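Side-chain contacts in competence damage-inducible protein A (Enterobacter cloacae subsp. cloacae, PDB 5VU3), which is of unknown function but belongs to the CinA competence-damaged family, some members of which deamidate nicotinamide mononucleotide: residues A[19-22]-A[23-27]; A[66-69]-A[70-74]; A[78-82]-A[83-87]; A[96-99]-A[100-103]; A[151-154]-A[155-159]. All coordinates share one frame; numbering follows the deposited sequence.

Interaction 1: A[19-22]-A[23-27]. With ACT (acetate ion), chain I.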
# COMPACT_ATOMS: atom_id res chain seq x y z
N LYS A 19 2.36 11.46 13.21
CA LYS A 19 1.78 12.70 13.72
C LYS A 19 2.73 13.88 13.52
O LYS A 19 2.32 14.95 13.06
CB LYS A 19 1.41 12.54 15.19
CG LYS A 19 0.74 13.76 15.79
CD LYS A 19 0.30 13.47 17.22
CE LYS A 19 -0.49 14.62 17.82
NZ LYS A 19 -0.82 14.34 19.24
N LYS A 20 4.01 13.68 13.86
CA LYS A 20 5.00 14.73 13.63
C LYS A 20 5.09 15.09 12.15
O LYS A 20 5.13 16.27 11.78
CB LYS A 20 6.37 14.28 14.13
CG LYS A 20 6.67 14.55 15.60
CD LYS A 20 7.76 13.60 16.09
CE LYS A 20 8.68 14.26 17.11
NZ LYS A 20 9.87 14.87 16.45
N LEU A 21 5.13 14.07 11.29
CA LEU A 21 5.27 14.29 9.86
C LEU A 21 4.05 15.00 9.29
O LEU A 21 4.19 15.92 8.47
CB LEU A 21 5.50 12.94 9.17
CG LEU A 21 5.65 12.92 7.65
CD1 LEU A 21 6.85 13.74 7.23
CD2 LEU A 21 5.78 11.47 7.16
N ALA A 22 2.85 14.59 9.71
CA ALA A 22 1.63 15.28 9.32
C ALA A 22 1.72 16.78 9.62
O ALA A 22 1.35 17.61 8.78
CB ALA A 22 0.43 14.67 10.05
N SER A 23 2.20 17.13 10.81
CA SER A 23 2.31 18.54 11.18
C SER A 23 3.25 19.28 10.23
O SER A 23 2.91 20.36 9.73
CB SER A 23 2.81 18.67 12.62
OG SER A 23 1.74 18.58 13.54
N ARG A 24 4.44 18.72 9.98
CA ARG A 24 5.41 19.40 9.13
C ARG A 24 4.86 19.58 7.72
O ARG A 24 4.98 20.65 7.12
CB ARG A 24 6.72 18.62 9.07
CG ARG A 24 7.26 18.13 10.40
CD ARG A 24 8.15 19.16 11.07
NE ARG A 24 8.95 18.57 12.14
CZ ARG A 24 8.45 18.11 13.29
NH1 ARG A 24 7.15 18.16 13.52
NH2 ARG A 24 9.27 17.60 14.20
N LEU A 25 4.29 18.51 7.15
CA LEU A 25 3.83 18.57 5.77
C LEU A 25 2.65 19.53 5.63
O LEU A 25 2.63 20.36 4.71
CB LEU A 25 3.46 17.17 5.29
CG LEU A 25 4.65 16.23 5.11
CD1 LEU A 25 4.17 14.82 4.82
CD2 LEU A 25 5.57 16.73 4.02
N ILE A 26 1.67 19.43 6.53
CA ILE A 26 0.50 20.28 6.44
C ILE A 26 0.88 21.74 6.63
O ILE A 26 0.44 22.62 5.87
CB ILE A 26 -0.57 19.83 7.45
CG1 ILE A 26 -1.12 18.45 7.06
CG2 ILE A 26 -1.69 20.85 7.57
CD1 ILE A 26 -1.94 17.78 8.15
N ASP A 27 1.73 22.04 7.62
CA ASP A 27 2.16 23.42 7.84
C ASP A 27 2.86 23.98 6.61
O ASP A 27 2.70 25.16 6.28
CB ASP A 27 3.10 23.51 9.05
CG ASP A 27 2.40 23.24 10.36
OD1 ASP A 27 3.10 23.16 11.40
OD2 ASP A 27 1.15 23.10 10.36
C ACT I . 6.40 18.36 17.67
O ACT I . 7.36 18.26 16.85
OXT ACT I . 5.61 19.32 17.85
CH3 ACT I . 6.18 17.11 18.58
O HOH W 1 -0.27 16.05 13.35
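L21 with L25, A22 with I26 and K20 with R24 meet four residues apart along helix 14-28, a local contact within one helix. The fold is an alpha/beta/alpha sandwich. This helix leads into strand 32-37 and packs beside helix 149-167. Four backbone bonds of alpha-helical spacing hold the turn, from S23, R24, L25 and I26 N to the carbonyls of K19, K20, L21 and A22. The buried side is apolar and holds L21, A22 and L25. L21 CG stands anti to the backbone N (chi1 179°), which sets it 3.7 Å from L25 CD1, and the two leucines cross obliquely. L32 touches both, and L161, L164 and V165 cover L21. At the margin of this side I26 lies over the A22 carbonyl, with CG1 3.1 Å from A22 O. Its CD1 is 4.3 Å from A22 CB. The other side is polar. K20 and R24 run side by side and point the same way. A chi1 of -46° sets R24 CG over K20 O, at 3.1 Å, and the bend at chi2 (-89°) brings the guanidinium alongside K20. K20 NZ comes 3.6 Å from R24 NH2. These are like charges, and a nearby acetate, probably picked up from the crystallisation solution, may offset them. R24 NE bonds to S169 OG near the C-terminus. R24 NH1 and NH2 each donate a weak bond to the same acetate O, both 3.3 Å long.

Interaction 2: A[66-69]-A[70-74]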
# COMPACT_ATOMS: atom_id res chain seq x y z
N ASP A 66 10.94 -6.48 -10.79
CA ASP A 66 11.74 -5.59 -11.62
C ASP A 66 10.92 -5.03 -12.78
O ASP A 66 10.99 -3.84 -13.09
CB ASP A 66 12.97 -6.32 -12.15
CG ASP A 66 14.06 -6.48 -11.11
OD1 ASP A 66 13.87 -6.04 -9.95
OD2 ASP A 66 15.11 -7.05 -11.45
N SER A 67 10.13 -5.89 -13.44
CA SER A 67 9.40 -5.46 -14.62
C SER A 67 8.36 -4.40 -14.28
O SER A 67 8.12 -3.49 -15.08
CB SER A 67 8.74 -6.66 -15.30
OG SER A 67 8.12 -7.49 -14.35
N ALA A 68 7.73 -4.49 -13.11
CA ALA A 68 6.77 -3.46 -12.72
C ALA A 68 7.47 -2.15 -12.39
O ALA A 68 6.93 -1.07 -12.66
CB ALA A 68 5.94 -3.94 -11.54
N LYS A 69 8.65 -2.22 -11.77
CA LYS A 69 9.43 -1.00 -11.56
C LYS A 69 9.75 -0.32 -12.89
O LYS A 69 9.66 0.90 -13.01
CB LYS A 69 10.72 -1.30 -10.78
CG LYS A 69 10.52 -1.68 -9.32
CD LYS A 69 11.85 -1.96 -8.63
CE LYS A 69 11.66 -2.54 -7.23
NZ LYS A 69 11.06 -3.90 -7.22
N GLU A 70 10.11 -1.12 -13.90
CA GLU A 70 10.44 -0.53 -15.20
C GLU A 70 9.20 0.02 -15.89
O GLU A 70 9.23 1.12 -16.45
CB GLU A 70 11.11 -1.57 -16.09
CG GLU A 70 12.35 -2.18 -15.48
CD GLU A 70 12.87 -3.36 -16.27
OE1 GLU A 70 12.05 -4.03 -16.93
OE2 GLU A 70 14.08 -3.61 -16.23
N ARG A 71 8.10 -0.72 -15.84
CA ARG A 71 6.92 -0.33 -16.62
C ARG A 71 6.13 0.79 -15.94
O ARG A 71 5.71 1.75 -16.60
CB ARG A 71 6.04 -1.55 -16.85
CG ARG A 71 5.12 -1.46 -18.04
CD ARG A 71 4.24 -2.70 -18.09
NE ARG A 71 3.63 -2.97 -16.79
CZ ARG A 71 4.00 -3.95 -15.98
NH1 ARG A 71 4.99 -4.77 -16.34
NH2 ARG A 71 3.40 -4.11 -14.81
N ILE A 72 5.93 0.69 -14.62
CA ILE A 72 5.12 1.68 -13.91
C ILE A 72 5.95 2.90 -13.55
O ILE A 72 5.51 4.04 -13.72
CB ILE A 72 4.48 1.05 -12.66
CG1 ILE A 72 3.63 -0.16 -13.03
CG2 ILE A 72 3.65 2.10 -11.92
CD1 ILE A 72 3.03 -0.86 -11.83
N LEU A 73 7.15 2.68 -13.02
CA LEU A 73 7.98 3.75 -12.49
C LEU A 73 9.12 4.14 -13.41
O LEU A 73 9.94 4.98 -13.03
CB LEU A 73 8.53 3.35 -11.12
CG LEU A 73 7.52 3.26 -9.97
CD1 LEU A 73 8.18 2.73 -8.70
CD2 LEU A 73 6.87 4.61 -9.71
N GLY A 74 9.21 3.56 -14.60
CA GLY A 74 10.23 3.98 -15.55
C GLY A 74 11.64 3.78 -15.07
O GLY A 74 12.55 4.50 -15.51
O HOH W 2 9.06 -4.38 -18.25
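A68 and I72 form the tight part of this turn of helix 66-73. The I72 N bond to A68 O is short, at 2.8 Å. I72 CB lies 3.2 Å from the same oxygen, and I72 CD1 is 4.2 Å from A68 CB. One residue on, L73 CB sits 3.3 Å from K69 O, while the L73 N bond to that oxygen is weak. L73 packs against M94, I98 and I101 of helix 88-101. K69 is also buried. Its chain runs extended and turns only at chi4 (67°), and NZ then bonds to S37 OG. In the alpha/beta/alpha sandwich this helix follows strand 57-63, and L61 of that strand touches I72 and L73. G74 leaves the helical path with a positive phi (61°). The water-facing side, with D66, S67 and E70, is looser. A water donates to E70 OE1 at 3.3 Å and, weakly, to S67 O, and so bridges the turn. D66 OD2 and E70 OE2 stay 6.0 Å apart, as would suit two carboxylates that are probably both charged. E70 is not wholly given over to water, since it also packs on P77 and L80. R71 faces the second subunit. A kink at chi3 (49°) brings its guanidinium back beside S67 and A68, with NH2 4.1 Å from A68 CB. That nitrogen bonds to I101 O of the second subunit, and R71 packs on Q103 there.

Interaction 3: A[78-82]-A[83-87]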
# COMPACT_ATOMS: atom_id res chain seq x y z
N GLU A 78 19.00 -0.76 -17.52
CA GLU A 78 20.44 -0.76 -17.29
C GLU A 78 20.78 -0.38 -15.86
O GLU A 78 21.80 -0.84 -15.33
CB GLU A 78 21.13 0.18 -18.28
CG GLU A 78 22.65 0.08 -18.25
CD GLU A 78 23.17 -1.33 -18.55
OE1 GLU A 78 22.53 -2.05 -19.35
OE2 GLU A 78 24.22 -1.70 -17.99
N THR A 79 19.96 0.44 -15.21
CA THR A 79 20.14 0.66 -13.78
C THR A 79 19.99 -0.65 -13.01
O THR A 79 20.82 -0.98 -12.16
CB THR A 79 19.14 1.71 -13.26
OG1 THR A 79 19.48 2.99 -13.80
CG2 THR A 79 19.17 1.78 -11.74
N LEU A 80 18.93 -1.41 -13.32
CA LEU A 80 18.74 -2.69 -12.66
C LEU A 80 19.84 -3.67 -13.03
O LEU A 80 20.23 -4.50 -12.19
CB LEU A 80 17.37 -3.26 -13.03
CG LEU A 80 16.18 -2.44 -12.53
CD1 LEU A 80 14.90 -2.92 -13.17
CD2 LEU A 80 16.08 -2.51 -11.02
N ALA A 81 20.36 -3.60 -14.25
CA ALA A 81 21.41 -4.53 -14.65
C ALA A 81 22.71 -4.25 -13.90
O ALA A 81 23.39 -5.18 -13.45
CB ALA A 81 21.64 -4.45 -16.16
N ARG A 82 23.07 -2.97 -13.75
CA ARG A 82 24.33 -2.62 -13.12
C ARG A 82 24.26 -2.71 -11.60
O ARG A 82 25.23 -3.14 -10.97
CB ARG A 82 24.76 -1.21 -13.54
CG ARG A 82 25.01 -1.06 -15.02
CD ARG A 82 25.31 0.38 -15.40
NE ARG A 82 26.54 0.85 -14.78
CZ ARG A 82 27.43 1.62 -15.40
NH1 ARG A 82 27.21 2.00 -16.65
NH2 ARG A 82 28.53 2.01 -14.77
N PHE A 83 23.15 -2.29 -11.00
CA PHE A 83 23.10 -2.10 -9.56
C PHE A 83 22.02 -2.91 -8.84
O PHE A 83 22.00 -2.90 -7.61
CB PHE A 83 22.90 -0.61 -9.23
CG PHE A 83 23.94 0.27 -9.85
CD1 PHE A 83 25.26 0.19 -9.45
CD2 PHE A 83 23.59 1.18 -10.83
CE1 PHE A 83 26.23 1.01 -10.02
CE2 PHE A 83 24.55 2.00 -11.41
CZ PHE A 83 25.87 1.91 -11.00
N THR A 84 21.16 -3.62 -9.57
CA THR A 84 20.00 -4.36 -9.05
C THR A 84 18.94 -3.42 -8.48
O THR A 84 19.16 -2.22 -8.35
CB THR A 84 20.40 -5.40 -7.98
OG1 THR A 84 20.54 -4.77 -6.70
CG2 THR A 84 21.69 -6.14 -8.36
N ALA A 85 17.77 -3.99 -8.17
CA ALA A 85 16.68 -3.19 -7.62
C ALA A 85 17.00 -2.69 -6.22
O ALA A 85 16.46 -1.67 -5.79
CB ALA A 85 15.38 -4.00 -7.59
N VAL A 86 17.87 -3.40 -5.50
CA VAL A 86 18.23 -3.02 -4.13
C VAL A 86 19.53 -2.22 -4.25
O VAL A 86 20.64 -2.73 -4.10
CB VAL A 86 18.37 -4.24 -3.21
CG1 VAL A 86 18.86 -3.82 -1.82
CG2 VAL A 86 17.04 -4.96 -3.12
N SER A 87 19.37 -0.94 -4.56
CA SER A 87 20.50 -0.03 -4.71
C SER A 87 19.99 1.39 -4.55
O SER A 87 18.80 1.67 -4.73
CB SER A 87 21.17 -0.21 -6.08
OG SER A 87 20.29 0.21 -7.11
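F83 N bonds to T79 O and T84 N to L80 O, each at 2.9 Å, and with these two bonds helix 77-83 ends. T84 has a positive phi (67°) and leaves the helical path. Its N lies above the plane of the L80 carbonyl, not on a lone pair. The chain then makes a short loop from the C-terminal end of helix 77-83 to the N-cap of helix 88-101. S87 is that N-cap, and its OG accepts the T90 N-H. On the outer surface R82 and F83 lie side by side and point the same way. The F83 chi1 of -55° lays the ring along the R82 side chain. R82 CB sits over one face, 3.9 Å from the ring centroid and 15° off the ring normal, a CH-pi contact displaced toward the rim. R82 NE is 4.0 Å from F83 CZ. Q89 of helix 88-101 touches the F83 side chain. On the inner side L80 bridges the helix end and the loop. Its CD2 packs 3.5 Å from A85 CA and 3.8 Å from A85 CB. T90 also touches L80, and T79 OG1 bonds to E93 OE2. Two further bonds lie within the loop. V86 N gives a weak one to T84 OG1, at 3.2 Å. S87 OG donates to T84 O at 3.0 Å, so one hydroxyl serves both the loop carbonyl and the helix cap.

Interaction 4: A[96-99]-A[100-103]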
# COMPACT_ATOMS: atom_id res chain seq x y z
N ALA A 96 11.76 9.57 -7.73
CA ALA A 96 11.48 10.64 -8.68
C ALA A 96 10.21 10.36 -9.47
O ALA A 96 9.39 11.26 -9.69
CB ALA A 96 12.67 10.82 -9.63
N SER A 97 10.03 9.12 -9.90
CA SER A 97 8.88 8.78 -10.73
C SER A 97 7.58 8.84 -9.92
O SER A 97 6.58 9.41 -10.39
CB SER A 97 9.07 7.39 -11.34
OG SER A 97 7.87 6.92 -11.92
N ILE A 98 7.55 8.25 -8.73
CA ILE A 98 6.29 8.24 -7.97
C ILE A 98 5.91 9.65 -7.56
O ILE A 98 4.72 9.99 -7.50
CB ILE A 98 6.37 7.28 -6.76
CG1 ILE A 98 4.98 7.07 -6.15
CG2 ILE A 98 7.34 7.80 -5.69
CD1 ILE A 98 3.96 6.45 -7.10
N ARG A 99 6.90 10.50 -7.29
CA ARG A 99 6.62 11.90 -6.98
C ARG A 99 5.90 12.58 -8.15
O ARG A 99 4.96 13.36 -7.94
CB ARG A 99 7.93 12.62 -6.64
CG ARG A 99 7.78 14.08 -6.30
CD ARG A 99 9.12 14.74 -6.03
NE ARG A 99 8.98 16.19 -5.94
CZ ARG A 99 9.23 17.04 -6.92
NH1 ARG A 99 9.66 16.61 -8.10
NH2 ARG A 99 9.05 18.34 -6.73
N ASP A 100 6.30 12.27 -9.38
CA ASP A 100 5.64 12.86 -10.54
C ASP A 100 4.26 12.24 -10.78
O ASP A 100 3.29 12.95 -11.06
CB ASP A 100 6.51 12.69 -11.77
CG ASP A 100 7.78 13.50 -11.69
OD1 ASP A 100 7.74 14.61 -11.12
OD2 ASP A 100 8.82 13.02 -12.21
N ILE A 101 4.17 10.91 -10.70
CA ILE A 101 2.90 10.23 -10.94
C ILE A 101 1.84 10.72 -9.96
O ILE A 101 0.67 10.92 -10.34
CB ILE A 101 3.09 8.70 -10.85
CG1 ILE A 101 3.82 8.18 -12.09
CG2 ILE A 101 1.75 7.98 -10.68
CD1 ILE A 101 4.50 6.83 -11.85
N ALA A 102 2.22 10.94 -8.71
CA ALA A 102 1.31 11.40 -7.68
C ALA A 102 1.14 12.91 -7.64
O ALA A 102 0.27 13.40 -6.91
CB ALA A 102 1.79 10.92 -6.30
N GLN A 103 1.92 13.65 -8.43
CA GLN A 103 1.94 15.11 -8.38
C GLN A 103 2.15 15.59 -6.95
O GLN A 103 1.46 16.49 -6.46
CB GLN A 103 0.68 15.71 -9.01
CG GLN A 103 0.50 15.29 -10.46
CD GLN A 103 -0.55 16.10 -11.21
OE1 GLN A 103 -1.32 16.85 -10.62
NE2 GLN A 103 -0.57 15.95 -12.53
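D100 folds back over A96 and S97 in the last turn of helix 88-101. Its CB is 3.6 Å from S97 O. A chi1 of -67° swings the carboxylate back to the preceding turn, and CG meets A96 O at 3.4 Å. At the tip the two oxygens part. OD2 comes 3.1 Å from A96 O, an approach of two acceptors that is not a hydrogen bond and is probably unfavourable. OD1 lies 4.1 Å from R99 NH1. OD1 is far off the plane of the guanidinium, so the two only share opposite charge, with no hydrogen directed between them. The guanidinium and carboxylate planes are 63° apart. R99 NE bonds to the backbone O of D105. On another side of the helix I101 CD1 touches S97 OG at 3.4 Å, and S97 OG in turn makes a weak bond to L73 O. I101 also packs on I72 of the second subunit. I98 points inward to T33, A35 and L61 of the sheet. Its CD1 is 4.5 Å from I101 CB. A102 N still makes an ordinary helical bond to I98 O, at 2.9 Å. Then Q103 turns to a positive phi (51°), and its N bonds back to D100 O at 3.0 Å. This is a Schellman motif, a common C-terminal helix stop, here leading toward strand 106-112.

Interaction 5: A[151-154]-A[155-159]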
# COMPACT_ATOMS: atom_id res chain seq x y z
N ASP A 151 10.51 -8.32 11.15
CA ASP A 151 11.38 -7.38 11.86
C ASP A 151 11.95 -6.34 10.91
O ASP A 151 11.93 -5.14 11.21
CB ASP A 151 12.53 -8.14 12.54
CG ASP A 151 12.04 -9.14 13.55
OD1 ASP A 151 12.65 -10.24 13.63
OD2 ASP A 151 11.06 -8.84 14.27
N VAL A 152 12.48 -6.78 9.76
CA VAL A 152 13.09 -5.85 8.83
C VAL A 152 12.07 -4.82 8.34
O VAL A 152 12.36 -3.62 8.27
CB VAL A 152 13.73 -6.62 7.66
CG1 VAL A 152 14.27 -5.66 6.60
CG2 VAL A 152 14.85 -7.52 8.17
N VAL A 153 10.87 -5.28 8.02
CA VAL A 153 9.82 -4.38 7.53
C VAL A 153 9.47 -3.35 8.59
O VAL A 153 9.39 -2.14 8.31
CB VAL A 153 8.58 -5.18 7.09
CG1 VAL A 153 7.39 -4.26 6.89
CG2 VAL A 153 8.89 -5.94 5.81
N GLU A 154 9.24 -3.81 9.83
CA GLU A 154 8.92 -2.91 10.93
C GLU A 154 9.98 -1.82 11.08
O GLU A 154 9.67 -0.63 11.14
CB GLU A 154 8.80 -3.70 12.24
CG GLU A 154 8.54 -2.84 13.49
CD GLU A 154 8.58 -3.63 14.80
OE1 GLU A 154 9.01 -3.07 15.83
OE2 GLU A 154 8.18 -4.82 14.80
N LYS A 155 11.24 -2.22 11.14
CA LYS A 155 12.31 -1.26 11.35
C LYS A 155 12.50 -0.36 10.13
O LYS A 155 12.78 0.84 10.29
CB LYS A 155 13.59 -2.02 11.67
CG LYS A 155 13.48 -2.95 12.88
CD LYS A 155 14.85 -3.19 13.46
CE LYS A 155 15.29 -4.55 12.90
NZ LYS A 155 16.23 -5.36 13.70
N ALA A 156 12.31 -0.90 8.93
CA ALA A 156 12.47 -0.09 7.73
C ALA A 156 11.40 0.99 7.64
O ALA A 156 11.69 2.13 7.27
CB ALA A 156 12.45 -0.97 6.48
N VAL A 157 10.16 0.64 7.97
CA VAL A 157 9.08 1.62 7.98
C VAL A 157 9.40 2.74 8.96
O VAL A 157 9.29 3.93 8.63
CB VAL A 157 7.74 0.95 8.29
CG1 VAL A 157 6.67 2.00 8.63
CG2 VAL A 157 7.29 0.09 7.11
N HIS A 158 9.81 2.38 10.15
CA HIS A 158 10.15 3.36 11.16
C HIS A 158 11.30 4.24 10.71
O HIS A 158 11.25 5.40 10.83
CB HIS A 158 10.46 2.69 12.50
CG HIS A 158 10.87 3.62 13.61
ND1 HIS A 158 12.12 4.16 13.70
CD2 HIS A 158 10.18 4.09 14.67
CE1 HIS A 158 12.19 4.91 14.78
NE2 HIS A 158 11.02 4.89 15.37
N TYR A 159 12.32 3.61 10.18
CA TYR A 159 13.50 4.35 9.75
C TYR A 159 13.17 5.34 8.64
O TYR A 159 13.62 6.49 8.68
CB TYR A 159 14.60 3.37 9.31
CG TYR A 159 15.82 4.00 8.68
CD1 TYR A 159 16.91 4.39 9.45
CD2 TYR A 159 15.89 4.19 7.30
CE1 TYR A 159 18.03 4.97 8.87
CE2 TYR A 159 17.00 4.76 6.71
CZ TYR A 159 18.06 5.15 7.49
OH TYR A 159 19.16 5.72 6.89
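K155 meets D151 on one side of helix 149-167, while V153 meets V157 on another. K155 and E154 lose the most surface here. K155 leans back along the helix, its CG 3.2 Å from D151 O. A turn about chi3 (-99°) then keeps CE close, 3.8 Å from that same oxygen. NZ does not pair with the D151 carboxylate, since NZ to OD1 is 6.1 Å. It bonds to S146 O instead, and D151 OD1 accepts from D148 N, so both polar ends tie the helix to the loop before it. E154 takes a different course. With chi1 near 180° its chain heads away from the next turn and runs out extended. Its part in the contact is carried by the backbone, where the E154 carbonyl O receives H158 N at 3.2 Å. H158 NE2 bonds to the backbone O of I12, just ahead of helix 14-28. V153 and V157 line up on the next face. V157 CG2 is 4.4 Å from V153 CG1 and 3.3 Å from V153 O. T39 and K42 touch both valines. A156 rests on F130, with its CB 3.2 Å from V152 O, and V152 meets V128. These inward residues pack the regular alpha-helix on strand 127-134, as the closing helix of an alpha/beta/alpha sandwich.

Overall arrangement
The five contacts fall on the two helical layers of the sandwich. Interactions 1 and 5 lie on one layer, with centres 21 Å apart and nearest atoms about 8 Å apart. Interactions 2, 3 and 4 lie on the other. Interaction 2 is the hub: its centre is 12 Å from that of interaction 3 and 13 Å from that of interaction 4. E70 OE2 touches L80 CD1 of interaction 3 at 3.2 Å, and I72 O lies 3.5 Å from I101 CD1 of interaction 4. Interactions 2 and 4 also face the second subunit. Interactions 1 and 3 are farthest apart, 33 Å between centres. The acetate is at interaction 1, across the chain's centre from interactions 2 and 3.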